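Side-chain contacts in phytochromobilin synthase (Solanum lycopersicum, PDB 6KME), which binds biliverdin IX alpha and, as a ferredoxin-dependent bilin reductase, probably reduces it to phytochromobilin, the chromophore of plant phytochromes: residues A[42-45]-A[46-50]; A[170-173]-A[174-177]; A[187-190]-A[191-195]; A[242-245]-A[246-249]; A[270-274]-A[275-279]. The protein carries 1 engineered substitution. All blocks are in the same frame, centred on the assembly; numbering follows the deposited sequence.

All five contacts are local and follow one another along the chain, so none nests in or crosses another. Contact 1 closes the last turn of helix 34-47, just before strand 51-63. Contact 2 shapes the loop between strands 167-168 and 180-185, and contact 3 starts helix 188-211, against which the residues of contact 1 pack. Contact 4 spans helix 242-249; contact 5 caps helix 274-277. Contacts 2 and 4 both touch biliverdin, at different places, with about 11 Å between their nearest atoms. Contacts 2 and 5 meet directly, since R173 and F174 pack on F278. Contacts 3 and 5 lie on opposite sides of the chain's centre.

Contact 1: residues A[42-45]-A[46-50]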
# COMPACT_ATOMS: atom_id res chain seq x y z
N GLU A 42 8.12 10.84 -12.78
CA GLU A 42 8.57 12.19 -13.14
C GLU A 42 8.64 13.10 -11.91
O GLU A 42 9.62 13.83 -11.72
CB GLU A 42 7.66 12.80 -14.20
CG GLU A 42 7.68 12.11 -15.54
CD GLU A 42 8.41 12.91 -16.58
OE1 GLU A 42 9.43 13.54 -16.24
OE2 GLU A 42 7.96 12.92 -17.75
N GLU A 43 7.58 13.10 -11.09
CA GLU A 43 7.58 13.94 -9.89
C GLU A 43 8.71 13.55 -8.94
O GLU A 43 9.40 14.42 -8.39
CB GLU A 43 6.23 13.86 -9.16
CG GLU A 43 5.10 14.63 -9.83
CD GLU A 43 5.21 16.15 -9.72
OE1 GLU A 43 5.41 16.69 -8.60
OE2 GLU A 43 5.07 16.81 -10.77
N THR A 44 8.93 12.24 -8.75
CA THR A 44 10.00 11.81 -7.85
C THR A 44 11.35 12.35 -8.31
O THR A 44 12.16 12.80 -7.50
CB THR A 44 10.04 10.28 -7.77
OG1 THR A 44 8.72 9.77 -7.55
CG2 THR A 44 10.95 9.82 -6.61
N ASN A 45 11.60 12.34 -9.63
CA ASN A 45 12.87 12.84 -10.14
C ASN A 45 13.00 14.36 -10.08
O ASN A 45 14.04 14.88 -10.50
CB ASN A 45 13.08 12.34 -11.56
CG ASN A 45 13.62 10.91 -11.59
OD1 ASN A 45 14.38 10.50 -10.71
ND2 ASN A 45 13.24 10.16 -12.62
N THR A 46 12.01 15.11 -9.60
CA THR A 46 12.27 16.50 -9.28
C THR A 46 12.62 16.70 -7.81
O THR A 46 13.02 17.80 -7.43
CB THR A 46 11.08 17.40 -9.66
OG1 THR A 46 9.93 17.07 -8.85
CG2 THR A 46 10.72 17.23 -11.14
N HIS A 47 12.47 15.66 -6.98
CA HIS A 47 12.80 15.68 -5.57
C HIS A 47 14.07 14.92 -5.23
O HIS A 47 14.65 15.15 -4.17
CB HIS A 47 11.64 15.10 -4.73
CG HIS A 47 10.41 15.95 -4.72
ND1 HIS A 47 10.08 16.76 -3.66
CD2 HIS A 47 9.44 16.13 -5.65
CE1 HIS A 47 8.95 17.40 -3.93
NE2 HIS A 47 8.54 17.04 -5.13
N THR A 48 14.50 14.02 -6.11
CA THR A 48 15.69 13.20 -5.90
C THR A 48 16.06 12.63 -7.27
O THR A 48 15.55 13.08 -8.30
CB THR A 48 15.44 12.13 -4.83
OG1 THR A 48 16.67 11.45 -4.52
CG2 THR A 48 14.39 11.10 -5.29
N LEU A 49 16.94 11.64 -7.29
CA LEU A 49 17.26 10.93 -8.52
C LEU A 49 17.03 9.45 -8.30
O LEU A 49 17.70 8.83 -7.47
CB LEU A 49 18.71 11.19 -8.96
CG LEU A 49 19.11 10.47 -10.25
CD1 LEU A 49 18.13 10.79 -11.38
CD2 LEU A 49 20.53 10.81 -10.65
N LEU A 50 16.08 8.88 -9.03
CA LEU A 50 15.83 7.45 -8.94
C LEU A 50 16.93 6.68 -9.65
O LEU A 50 17.50 7.13 -10.65
CB LEU A 50 14.47 7.11 -9.54
CG LEU A 50 13.22 7.59 -8.80
CD1 LEU A 50 11.98 7.42 -9.69
CD2 LEU A 50 13.02 6.81 -7.50
O HOH W 1 5.93 17.23 -5.86
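The C-terminal end of helix 34-47 is tied off by N45, whose side-chain oxygen takes the backbone N-H of L50. The bond from L50 N to N45 OD1 is 2.9 Å long and almost straight, 175° at the hydrogen, and enters nearly along the C=O axis. Asparagine suits this place because its short amide can reach the N-H of L50 as the chain leaves the helix. Two residues earlier, E43 O receives two donors from T46. The hydroxyl OG1 lies 2.7 Å from E43 O, in the carbonyl plane and on a lone pair, while T46 N, 3.0 Å from the same oxygen, comes from above that plane. T46 OG1 can bend back in this way because chi1 of 66° sets it between its own N and carbonyl carbon. T44 O likewise serves both H47 N and T48 N, mixing i+3 and i+4 bonds at the helix end. In the fold, a central antiparallel sheet flanked by helices, this turn leads into the edge strand 51-63, and its H47 and T48 rest on M209 of helix 188-211. H47 also brings CD2 to 3.2 Å from E43 O, which lies at the edge of the imidazole, in its plane. A water joins E43 OE1, 2.8 Å away, to H47 NE2, 2.7 Å away; H47 ND1 is bonded to D210 and E43 OE1 also to Q203, so the ring is held at both nitrogens. On the apolar side, T44 CG2 touches L50 CD2 at 3.8 Å, the two side chains crossing at about a right angle.

Contact 2: residues A[170-173]-A[174-177]. With BLA (biliverdine IX alpha), chain B.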
# COMPACT_ATOMS: atom_id res chain seq x y z
N GLU A 170 -8.39 -5.95 10.91
CA GLU A 170 -6.94 -5.89 11.07
C GLU A 170 -6.29 -4.92 10.09
O GLU A 170 -5.16 -4.48 10.33
CB GLU A 170 -6.34 -7.30 10.92
CG GLU A 170 -6.69 -8.26 12.06
CD GLU A 170 -8.03 -8.99 11.86
OE1 GLU A 170 -8.80 -8.63 10.95
OE2 GLU A 170 -8.31 -9.96 12.60
N SER A 171 -6.96 -4.60 8.98
CA SER A 171 -6.39 -3.65 8.01
C SER A 171 -6.27 -2.25 8.59
O SER A 171 -5.35 -1.50 8.23
CB SER A 171 -7.21 -3.64 6.72
OG SER A 171 -7.13 -4.89 6.05
N LEU A 172 -7.16 -1.88 9.53
CA LEU A 172 -7.11 -0.54 10.10
C LEU A 172 -5.84 -0.30 10.90
O LEU A 172 -5.42 0.85 11.05
CB LEU A 172 -8.32 -0.28 11.00
CG LEU A 172 -9.60 0.33 10.42
CD1 LEU A 172 -10.27 1.14 11.52
CD2 LEU A 172 -9.37 1.21 9.23
N ARG A 173 -5.23 -1.36 11.44
CA ARG A 173 -3.94 -1.25 12.13
C ARG A 173 -2.91 -0.52 11.27
O ARG A 173 -1.96 0.06 11.81
CB ARG A 173 -3.40 -2.65 12.48
CG ARG A 173 -4.31 -3.51 13.37
CD ARG A 173 -3.90 -5.01 13.43
NE ARG A 173 -4.78 -5.78 14.33
CZ ARG A 173 -4.64 -7.07 14.61
NH1 ARG A 173 -3.65 -7.77 14.05
NH2 ARG A 173 -5.50 -7.68 15.44
N PHE A 174 -3.08 -0.56 9.95
CA PHE A 174 -2.08 -0.06 9.01
C PHE A 174 -2.50 1.21 8.27
O PHE A 174 -1.71 1.73 7.48
CB PHE A 174 -1.74 -1.17 8.00
CG PHE A 174 -1.31 -2.46 8.65
CD1 PHE A 174 -0.02 -2.59 9.19
CD2 PHE A 174 -2.20 -3.53 8.79
CE1 PHE A 174 0.38 -3.77 9.81
CE2 PHE A 174 -1.80 -4.72 9.41
CZ PHE A 174 -0.51 -4.84 9.92
N PHE A 175 -3.69 1.74 8.52
CA PHE A 175 -4.17 2.89 7.76
C PHE A 175 -3.99 4.18 8.56
O PHE A 175 -4.03 4.17 9.80
CB PHE A 175 -5.65 2.73 7.38
CG PHE A 175 -5.90 1.70 6.31
CD1 PHE A 175 -4.84 1.13 5.60
CD2 PHE A 175 -7.19 1.31 6.00
CE1 PHE A 175 -5.07 0.18 4.62
CE2 PHE A 175 -7.43 0.36 5.00
CZ PHE A 175 -6.38 -0.20 4.31
N SER A 176 -3.79 5.28 7.85
CA SER A 176 -3.64 6.60 8.44
C SER A 176 -4.99 7.29 8.54
O SER A 176 -5.97 6.83 7.96
CB SER A 176 -2.67 7.42 7.59
OG SER A 176 -3.38 8.19 6.64
N PRO A 177 -5.08 8.42 9.25
CA PRO A 177 -6.35 9.16 9.31
C PRO A 177 -6.77 9.80 8.00
O PRO A 177 -7.89 10.30 7.92
CB PRO A 177 -6.10 10.24 10.39
CG PRO A 177 -4.86 9.81 11.11
CD PRO A 177 -4.05 9.05 10.11
CHA BLA B . -10.67 -5.73 -2.02
NA BLA B . -8.55 -4.54 -1.12
C1A BLA B . -9.88 -4.97 -0.97
C2A BLA B . -10.32 -4.57 0.37
C3A BLA B . -9.19 -3.89 1.01
C4A BLA B . -8.11 -3.88 0.07
CMA BLA B . -9.11 -3.26 2.40
CAA BLA B . -11.74 -4.90 0.92
CBA BLA B . -11.76 -6.33 1.40
CGA BLA B . -11.34 -6.41 2.91
O1A BLA B . -12.00 -5.67 3.59
O2A BLA B . -10.45 -7.19 3.12
CHB BLA B . -6.71 -3.27 0.22
NB BLA B . -6.05 -3.82 2.50
C1B BLA B . -5.73 -3.34 1.20
C2B BLA B . -4.35 -2.60 1.47
C3B BLA B . -3.88 -2.91 2.73
C4B BLA B . -4.96 -3.76 3.41
CMB BLA B . -3.64 -1.91 0.32
OB BLA B . -4.98 -4.34 4.48
CAB BLA B . -2.70 -2.62 3.63
CBB BLA B . -2.24 -3.00 4.84
NC BLA B . -6.34 -5.55 -5.08
C1C BLA B . -5.03 -5.04 -5.20
C2C BLA B . -4.42 -5.76 -6.41
C3C BLA B . -5.40 -6.63 -6.91
C4C BLA B . -6.68 -6.51 -6.05
CMC BLA B . -2.98 -5.44 -6.81
OC BLA B . -4.67 -4.20 -4.40
CAC BLA B . -5.24 -7.54 -8.08
CBC BLA B . -4.20 -8.23 -8.59
CHD BLA B . -7.92 -7.09 -6.03
ND BLA B . -9.00 -6.17 -3.85
C1D BLA B . -9.00 -6.90 -4.97
C2D BLA B . -10.30 -7.64 -5.18
C3D BLA B . -11.12 -7.31 -4.12
C4D BLA B . -10.31 -6.34 -3.21
CMD BLA B . -10.49 -8.53 -6.40
CAD BLA B . -12.55 -7.72 -3.75
CBD BLA B . -12.68 -9.16 -3.28
CGD BLA B . -12.02 -9.47 -1.87
O1D BLA B . -11.29 -10.45 -1.92
O2D BLA B . -12.35 -8.69 -0.98
O HOH W 2 -3.88 3.14 12.20
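This is a tight turn lining the biliverdin pocket, in the loop between strands 167-168 and 180-185, where S171 turns its backbone oxygen over the ring of F175. S171 O stands 3.7 Å above the centre of that ring and accepts F174 N at 3.0 Å. F175 N follows with a 3.2 Å bond to L172 O. Residues 170-173 have helical backbone angles without a regular helix, and these two bonds close the turn, which presents three side chains to the substrate. With chi1 of -66°, S171 OG lies beside its own N and donates to biliverdin OB over 2.7 Å; a small hydroxyl suits a place that must reach the bilin carbonyl without crowding it. F175 CE1 meets CAB of the vinyl group on the same bilin ring at 3.8 Å, and F174 CB touches the vinyl tip CBB at 3.7 Å. R173 CB lies over one face of the F174 ring, 4.2 Å from its centroid, a CH-pi contact. L172 CD2 packs at 3.9 Å on F175 CD2, the two side chains crossing at about a right angle, so a branched aliphatic backs the ring that touches the bilin vinyl. Around the turn, F174 stacks on W234 and touches R230 and Y231 of helix 218-238, while F175 rests on V127, D129 and N131 of strand 123-131, so that the loop bridges helix and central sheet.

Contact 3: residues A[187-190]-A[191-195]; sequences SPHN and HSVLF
H191 folds its side chain back over S187, the N-cap residue of helix 188-211. Its CB lies 3.6 Å from S187 O. CG follows alongside the same oxygen, since chi1 of -76° sets CG beside the backbone N and so on the side of the preceding turn. ND1 comes to 3.3 Å from S187 O, obliquely to the ring, and CE1 passes S187 N at 4.1 Å. At the tip, NE2 is bonded to OD1 of N124 in strand 123-131, which anchors this buried ring to the central sheet. Histidine suits the place, since its flat ring can lie against the helix start while NE2 reaches N124.

The start of the helix is made in the classical way. S187 OG accepts N190 N at 3.1 Å, a capping bond in place of the carbonyl that an earlier turn would supply, and S187 O opens the regular ladder by taking H191 N at 3.0 Å. P188, in the first turn, has no N-H to be satisfied and so costs nothing. N190 adds a further tie with ND2 on S185 O at the end of strand 180-185, while N190 O, the backbone oxygen, accepts L194 N. On the outer side, H189 has CG anti to its backbone N (chi1 170°), which carries the imidazole along the helix to V193. The methyl CG2 of V193 sits over one face of that ring, 3.9 Å from the centroid of H189 and 23° off its normal.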
# COMPACT_ATOMS: atom_id res chain seq x y z
N SER A 187 -16.89 5.95 -13.99
CA SER A 187 -17.38 7.07 -14.78
C SER A 187 -16.22 8.01 -15.02
O SER A 187 -15.22 7.97 -14.29
CB SER A 187 -18.53 7.81 -14.05
OG SER A 187 -18.05 8.57 -12.95
N PRO A 188 -16.30 8.85 -16.05
CA PRO A 188 -15.23 9.85 -16.25
C PRO A 188 -15.00 10.73 -15.04
O PRO A 188 -13.84 11.01 -14.69
CB PRO A 188 -15.73 10.65 -17.46
CG PRO A 188 -16.60 9.68 -18.21
CD PRO A 188 -17.29 8.86 -17.15
N HIS A 189 -16.07 11.17 -14.37
CA HIS A 189 -15.89 12.03 -13.20
C HIS A 189 -15.17 11.30 -12.07
O HIS A 189 -14.21 11.82 -11.50
CB HIS A 189 -17.24 12.55 -12.72
CG HIS A 189 -17.17 13.24 -11.40
ND1 HIS A 189 -16.67 14.52 -11.25
CD2 HIS A 189 -17.50 12.82 -10.15
CE1 HIS A 189 -16.71 14.86 -9.97
NE2 HIS A 189 -17.21 13.84 -9.29
N ASN A 190 -15.62 10.09 -11.73
CA ASN A 190 -15.01 9.37 -10.62
C ASN A 190 -13.54 9.07 -10.89
O ASN A 190 -12.70 9.18 -9.99
CB ASN A 190 -15.77 8.08 -10.32
CG ASN A 190 -17.05 8.33 -9.55
OD1 ASN A 190 -17.22 9.39 -8.96
ND2 ASN A 190 -17.95 7.35 -9.55
N HIS A 191 -13.21 8.67 -12.12
CA HIS A 191 -11.81 8.39 -12.41
C HIS A 191 -10.97 9.66 -12.43
O HIS A 191 -9.79 9.64 -12.03
CB HIS A 191 -11.68 7.62 -13.72
CG HIS A 191 -12.07 6.17 -13.59
ND1 HIS A 191 -12.94 5.55 -14.45
CD2 HIS A 191 -11.70 5.23 -12.69
CE1 HIS A 191 -13.10 4.29 -14.10
NE2 HIS A 191 -12.35 4.07 -13.03
N SER A 192 -11.55 10.77 -12.89
CA SER A 192 -10.86 12.05 -12.80
C SER A 192 -10.55 12.42 -11.35
O SER A 192 -9.45 12.89 -11.04
CB SER A 192 -11.70 13.14 -13.48
OG SER A 192 -11.17 14.43 -13.22
N VAL A 193 -11.51 12.21 -10.45
CA VAL A 193 -11.28 12.49 -9.04
C VAL A 193 -10.19 11.57 -8.48
O VAL A 193 -9.31 12.01 -7.72
CB VAL A 193 -12.59 12.36 -8.24
CG1 VAL A 193 -12.33 12.52 -6.76
CG2 VAL A 193 -13.58 13.41 -8.72
N LEU A 194 -10.23 10.29 -8.84
CA LEU A 194 -9.23 9.34 -8.37
C LEU A 194 -7.84 9.75 -8.81
O LEU A 194 -6.88 9.65 -8.03
CB LEU A 194 -9.55 7.94 -8.88
CG LEU A 194 -8.53 6.86 -8.53
CD1 LEU A 194 -8.43 6.69 -7.02
CD2 LEU A 194 -8.88 5.53 -9.22
N PHE A 195 -7.70 10.17 -10.07
CA PHE A 195 -6.40 10.63 -10.55
C PHE A 195 -5.92 11.84 -9.76
O PHE A 195 -4.76 11.90 -9.34
CB PHE A 195 -6.48 10.95 -12.05
CG PHE A 195 -6.23 9.76 -12.94
CD1 PHE A 195 -6.88 8.55 -12.70
CD2 PHE A 195 -5.37 9.85 -14.02
CE1 PHE A 195 -6.66 7.45 -13.52
CE2 PHE A 195 -5.14 8.75 -14.84
CZ PHE A 195 -5.79 7.55 -14.59

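Contact 4: residues A[242-245]-A[246-249]. With BLA (biliverdine IX alpha), chain B.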
# COMPACT_ATOMS: atom_id res chain seq x y z
N HIS A 242 -4.15 -11.21 -3.76
CA HIS A 242 -3.36 -12.41 -4.01
C HIS A 242 -4.15 -13.46 -4.78
O HIS A 242 -3.58 -14.19 -5.61
CB HIS A 242 -2.84 -12.97 -2.68
CG HIS A 242 -1.88 -12.05 -1.99
ND1 HIS A 242 -1.33 -10.95 -2.63
CD2 HIS A 242 -1.37 -12.05 -0.74
CE1 HIS A 242 -0.52 -10.32 -1.79
NE2 HIS A 242 -0.53 -10.97 -0.63
N GLY A 243 -5.46 -13.54 -4.54
CA GLY A 243 -6.28 -14.50 -5.28
C GLY A 243 -6.32 -14.21 -6.76
O GLY A 243 -6.28 -15.13 -7.59
N VAL A 244 -6.40 -12.93 -7.13
CA VAL A 244 -6.40 -12.58 -8.55
C VAL A 244 -5.06 -12.93 -9.18
O VAL A 244 -5.00 -13.49 -10.29
CB VAL A 244 -6.74 -11.09 -8.73
CG1 VAL A 244 -6.55 -10.69 -10.19
CG2 VAL A 244 -8.18 -10.80 -8.30
N LEU A 245 -3.95 -12.60 -8.50
CA LEU A 245 -2.63 -12.96 -9.02
C LEU A 245 -2.51 -14.47 -9.22
O LEU A 245 -1.99 -14.92 -10.24
CB LEU A 245 -1.54 -12.45 -8.07
CG LEU A 245 -1.40 -10.93 -7.95
CD1 LEU A 245 -0.30 -10.55 -6.93
CD2 LEU A 245 -1.11 -10.32 -9.31
N LYS A 246 -2.99 -15.26 -8.25
CA LYS A 246 -2.90 -16.71 -8.36
C LYS A 246 -3.67 -17.23 -9.57
O LYS A 246 -3.21 -18.15 -10.26
CB LYS A 246 -3.40 -17.38 -7.08
CG LYS A 246 -2.44 -17.11 -5.93
CD LYS A 246 -2.94 -17.64 -4.60
CE LYS A 246 -1.94 -17.32 -3.48
NZ LYS A 246 -2.40 -17.86 -2.17
N ARG A 247 -4.83 -16.64 -9.86
CA ARG A 247 -5.60 -17.05 -11.03
C ARG A 247 -4.88 -16.69 -12.32
O ARG A 247 -4.95 -17.43 -13.31
CB ARG A 247 -6.99 -16.40 -11.00
CG ARG A 247 -7.68 -16.36 -12.35
CD ARG A 247 -9.17 -16.05 -12.26
NE ARG A 247 -9.46 -14.77 -11.61
CZ ARG A 247 -9.26 -13.58 -12.17
NH1 ARG A 247 -8.74 -13.49 -13.39
NH2 ARG A 247 -9.57 -12.48 -11.50
N LEU A 248 -4.17 -15.55 -12.34
CA LEU A 248 -3.53 -15.10 -13.58
C LEU A 248 -2.29 -15.92 -13.90
O LEU A 248 -2.15 -16.42 -15.03
CB LEU A 248 -3.18 -13.61 -13.48
CG LEU A 248 -4.36 -12.63 -13.49
CD1 LEU A 248 -3.86 -11.22 -13.20
CD2 LEU A 248 -5.07 -12.67 -14.82
N ILE A 249 -1.36 -16.06 -12.95
CA ILE A 249 -0.06 -16.64 -13.26
C ILE A 249 0.23 -17.92 -12.47
O ILE A 249 1.34 -18.47 -12.57
CB ILE A 249 1.07 -15.61 -13.05
CG1 ILE A 249 1.10 -15.09 -11.60
CG2 ILE A 249 0.95 -14.47 -14.06
CD1 ILE A 249 2.35 -14.16 -11.32
CHA BLA B . -10.67 -5.73 -2.02
NA BLA B . -8.55 -4.54 -1.12
C1A BLA B . -9.88 -4.97 -0.97
C2A BLA B . -10.32 -4.57 0.37
C3A BLA B . -9.19 -3.89 1.01
C4A BLA B . -8.11 -3.88 0.07
CMA BLA B . -9.11 -3.26 2.40
CAA BLA B . -11.74 -4.90 0.92
CBA BLA B . -11.76 -6.33 1.40
CGA BLA B . -11.34 -6.41 2.91
O1A BLA B . -12.00 -5.67 3.59
O2A BLA B . -10.45 -7.19 3.12
CHB BLA B . -6.71 -3.27 0.22
NB BLA B . -6.05 -3.82 2.50
C1B BLA B . -5.73 -3.34 1.20
C2B BLA B . -4.35 -2.60 1.47
C3B BLA B . -3.88 -2.91 2.73
C4B BLA B . -4.96 -3.76 3.41
CMB BLA B . -3.64 -1.91 0.32
OB BLA B . -4.98 -4.34 4.48
CAB BLA B . -2.70 -2.62 3.63
CBB BLA B . -2.24 -3.00 4.84
NC BLA B . -6.34 -5.55 -5.08
C1C BLA B . -5.03 -5.04 -5.20
C2C BLA B . -4.42 -5.76 -6.41
C3C BLA B . -5.40 -6.63 -6.91
C4C BLA B . -6.68 -6.51 -6.05
CMC BLA B . -2.98 -5.44 -6.81
OC BLA B . -4.67 -4.20 -4.40
CAC BLA B . -5.24 -7.54 -8.08
CBC BLA B . -4.20 -8.23 -8.59
CHD BLA B . -7.92 -7.09 -6.03
ND BLA B . -9.00 -6.17 -3.85
C1D BLA B . -9.00 -6.90 -4.97
C2D BLA B . -10.30 -7.64 -5.18
C3D BLA B . -11.12 -7.31 -4.12
C4D BLA B . -10.31 -6.34 -3.21
CMD BLA B . -10.49 -8.53 -6.40
CAD BLA B . -12.55 -7.72 -3.75
CBD BLA B . -12.68 -9.16 -3.28
CGD BLA B . -12.02 -9.47 -1.87
O1D BLA B . -11.29 -10.45 -1.92
O2D BLA B . -12.35 -8.69 -0.98
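V244 overlaps L248 one turn further along helix 242-249, CG1 meeting CD1 of L248 at 4.1 Å, and both methyls also reach the bilin. R247 lies side by side with V244, pointing the same way, its NH2 3.7 Å from V244 CG1. CG1 of V244 lies 3.8 Å from the vinyl tip CBC of biliverdin, and CG2 is equally close to the methyl CMD on the adjacent propionate-bearing ring. A beta-branched residue suits this place, because its two methyls diverge and each can meet a different ring of the substrate. L245 closes on the same vinyl from the next position, CD2 to CBC 3.8 Å; its CG lies beside the backbone N (chi1 -66°) and so its branches are thrown back toward the bilin. The two neighbours thus form an apolar cradle for the vinyl group.

K246, further round the helix, lays its extended chain alongside the carbonyl of H242, CG standing 3.2 Å from H242 O, and its end leads away toward E251, with which it makes a long, weak ion pair. Regular backbone bonds hold the turns together, and at the end L245 O accepts I249 N at 3.0 Å and, weakly, L248 N. I249 CG1 is set between its own N and carbonyl carbon (chi1 59°) and so leans back to L245 O, 3.4 Å away. H242 NE2 is bonded to R235 O of the preceding helix. Beneath, L245 packs on I258 and L262 of helix 251-262 and on L87 and I89 of strand 81-91, while L248 meets I89 and joins M65 through the backbone.

Contact 5: residues A[270-274]-A[275-279]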
# COMPACT_ATOMS: atom_id res chain seq x y z
N GLY A 270 13.93 -9.16 8.35
CA GLY A 270 13.61 -9.75 9.65
C GLY A 270 13.41 -11.24 9.51
O GLY A 270 13.26 -11.77 8.41
N ASN A 271 13.41 -11.91 10.67
CA ASN A 271 13.26 -13.36 10.74
C ASN A 271 11.90 -13.81 11.27
O ASN A 271 11.56 -14.99 11.12
CB ASN A 271 14.35 -13.97 11.64
CG ASN A 271 15.73 -13.83 11.04
OD1 ASN A 271 15.91 -13.93 9.83
ND2 ASN A 271 16.72 -13.58 11.90
N LYS A 272 11.12 -12.92 11.89
CA LYS A 272 9.83 -13.33 12.43
C LYS A 272 8.87 -13.73 11.32
O LYS A 272 8.87 -13.16 10.22
CB LYS A 272 9.23 -12.20 13.26
CG LYS A 272 9.97 -11.94 14.57
CD LYS A 272 9.29 -10.81 15.35
CE LYS A 272 10.09 -10.44 16.60
NZ LYS A 272 9.39 -9.40 17.41
N THR A 273 8.04 -14.74 11.61
CA THR A 273 7.00 -15.20 10.70
C THR A 273 5.72 -14.40 10.90
O THR A 273 5.56 -13.66 11.87
CB THR A 273 6.71 -16.69 10.93
OG1 THR A 273 6.16 -16.86 12.24
CG2 THR A 273 7.97 -17.51 10.80
N PHE A 274 4.79 -14.58 9.96
CA PHE A 274 3.44 -14.04 10.13
C PHE A 274 2.84 -14.46 11.47
O PHE A 274 2.29 -13.62 12.19
CB PHE A 274 2.56 -14.48 8.95
CG PHE A 274 1.15 -13.95 9.01
CD1 PHE A 274 0.83 -12.74 8.43
CD2 PHE A 274 0.15 -14.67 9.65
CE1 PHE A 274 -0.47 -12.25 8.48
CE2 PHE A 274 -1.15 -14.18 9.71
CZ PHE A 274 -1.46 -12.97 9.13
N LEU A 275 2.99 -15.73 11.86
CA LEU A 275 2.40 -16.14 13.14
C LEU A 275 3.15 -15.57 14.34
O LEU A 275 2.55 -15.43 15.41
CB LEU A 275 2.32 -17.66 13.23
CG LEU A 275 1.27 -18.33 12.31
CD1 LEU A 275 1.28 -19.87 12.53
CD2 LEU A 275 -0.13 -17.75 12.52
N ASP A 276 4.43 -15.23 14.20
CA ASP A 276 5.12 -14.53 15.28
C ASP A 276 4.48 -13.17 15.55
O ASP A 276 4.35 -12.75 16.71
CB ASP A 276 6.61 -14.36 14.97
CG ASP A 276 7.38 -15.66 15.03
OD1 ASP A 276 6.98 -16.58 15.78
OD2 ASP A 276 8.41 -15.75 14.33
N TYR A 277 4.09 -12.45 14.49
CA TYR A 277 3.50 -11.13 14.66
C TYR A 277 2.02 -11.20 15.00
O TYR A 277 1.50 -10.36 15.74
CB TYR A 277 3.67 -10.29 13.39
CG TYR A 277 5.07 -9.86 13.04
CD1 TYR A 277 5.77 -8.96 13.86
CD2 TYR A 277 5.69 -10.31 11.88
CE1 TYR A 277 7.07 -8.56 13.54
CE2 TYR A 277 6.98 -9.90 11.55
CZ TYR A 277 7.66 -9.02 12.38
OH TYR A 277 8.93 -8.62 12.06
N PHE A 278 1.31 -12.17 14.43
CA PHE A 278 -0.15 -12.25 14.54
C PHE A 278 -0.56 -13.65 15.01
O PHE A 278 -1.14 -14.44 14.26
CB PHE A 278 -0.80 -11.88 13.20
CG PHE A 278 -0.20 -10.62 12.57
CD1 PHE A 278 -0.50 -9.36 13.08
CD2 PHE A 278 0.69 -10.71 11.50
CE1 PHE A 278 0.07 -8.21 12.53
CE2 PHE A 278 1.27 -9.56 10.94
CZ PHE A 278 0.97 -8.32 11.46
N PRO A 279 -0.28 -13.98 16.28
CA PRO A 279 -0.55 -15.34 16.78
C PRO A 279 -2.02 -15.70 16.83
O PRO A 279 -2.33 -16.89 17.02
CB PRO A 279 0.05 -15.32 18.19
CG PRO A 279 -0.02 -13.88 18.59
CD PRO A 279 0.32 -13.12 17.33
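F274 O is gripped by two backbone N-H groups of the turn that follows: F278 N at 2.8 Å and, through a weak bond, Y277 N at 3.1 Å. The short helix 274-277 that they close is opened by a capping box. T273, at the N-cap, accepts D276 N on its OG1 at 3.1 Å, and D276 in turn accepts T273 N on OD2 at 2.9 Å, a nearly straight bond (169°) that meets the carboxylate from above its plane. Threonine can cap because chi1 of 65° swings OG1 between its N and carbonyl carbon, facing the helix. Aspartate is short enough to fold back, and its negative charge near the N-terminal end probably suits the local field as well. Just before the cap, K272 stretches its aliphatic chain across one face of the Y277 ring, CB 4.0 Å from the centroid, a CH-pi contact; the extended chain then carries NZ to a salt bridge with E226, while Y277 OH is bonded to H229, so both ends reach helix 218-238. F274, with CG anti to the backbone N, enters a buried aromatic group with Y281, while F278 meets W234 edge to face. The F274 and F278 rings are tilted, 47° between planes, with F278 CD2 lying over one face of F274 and 3.6 Å from its CE1.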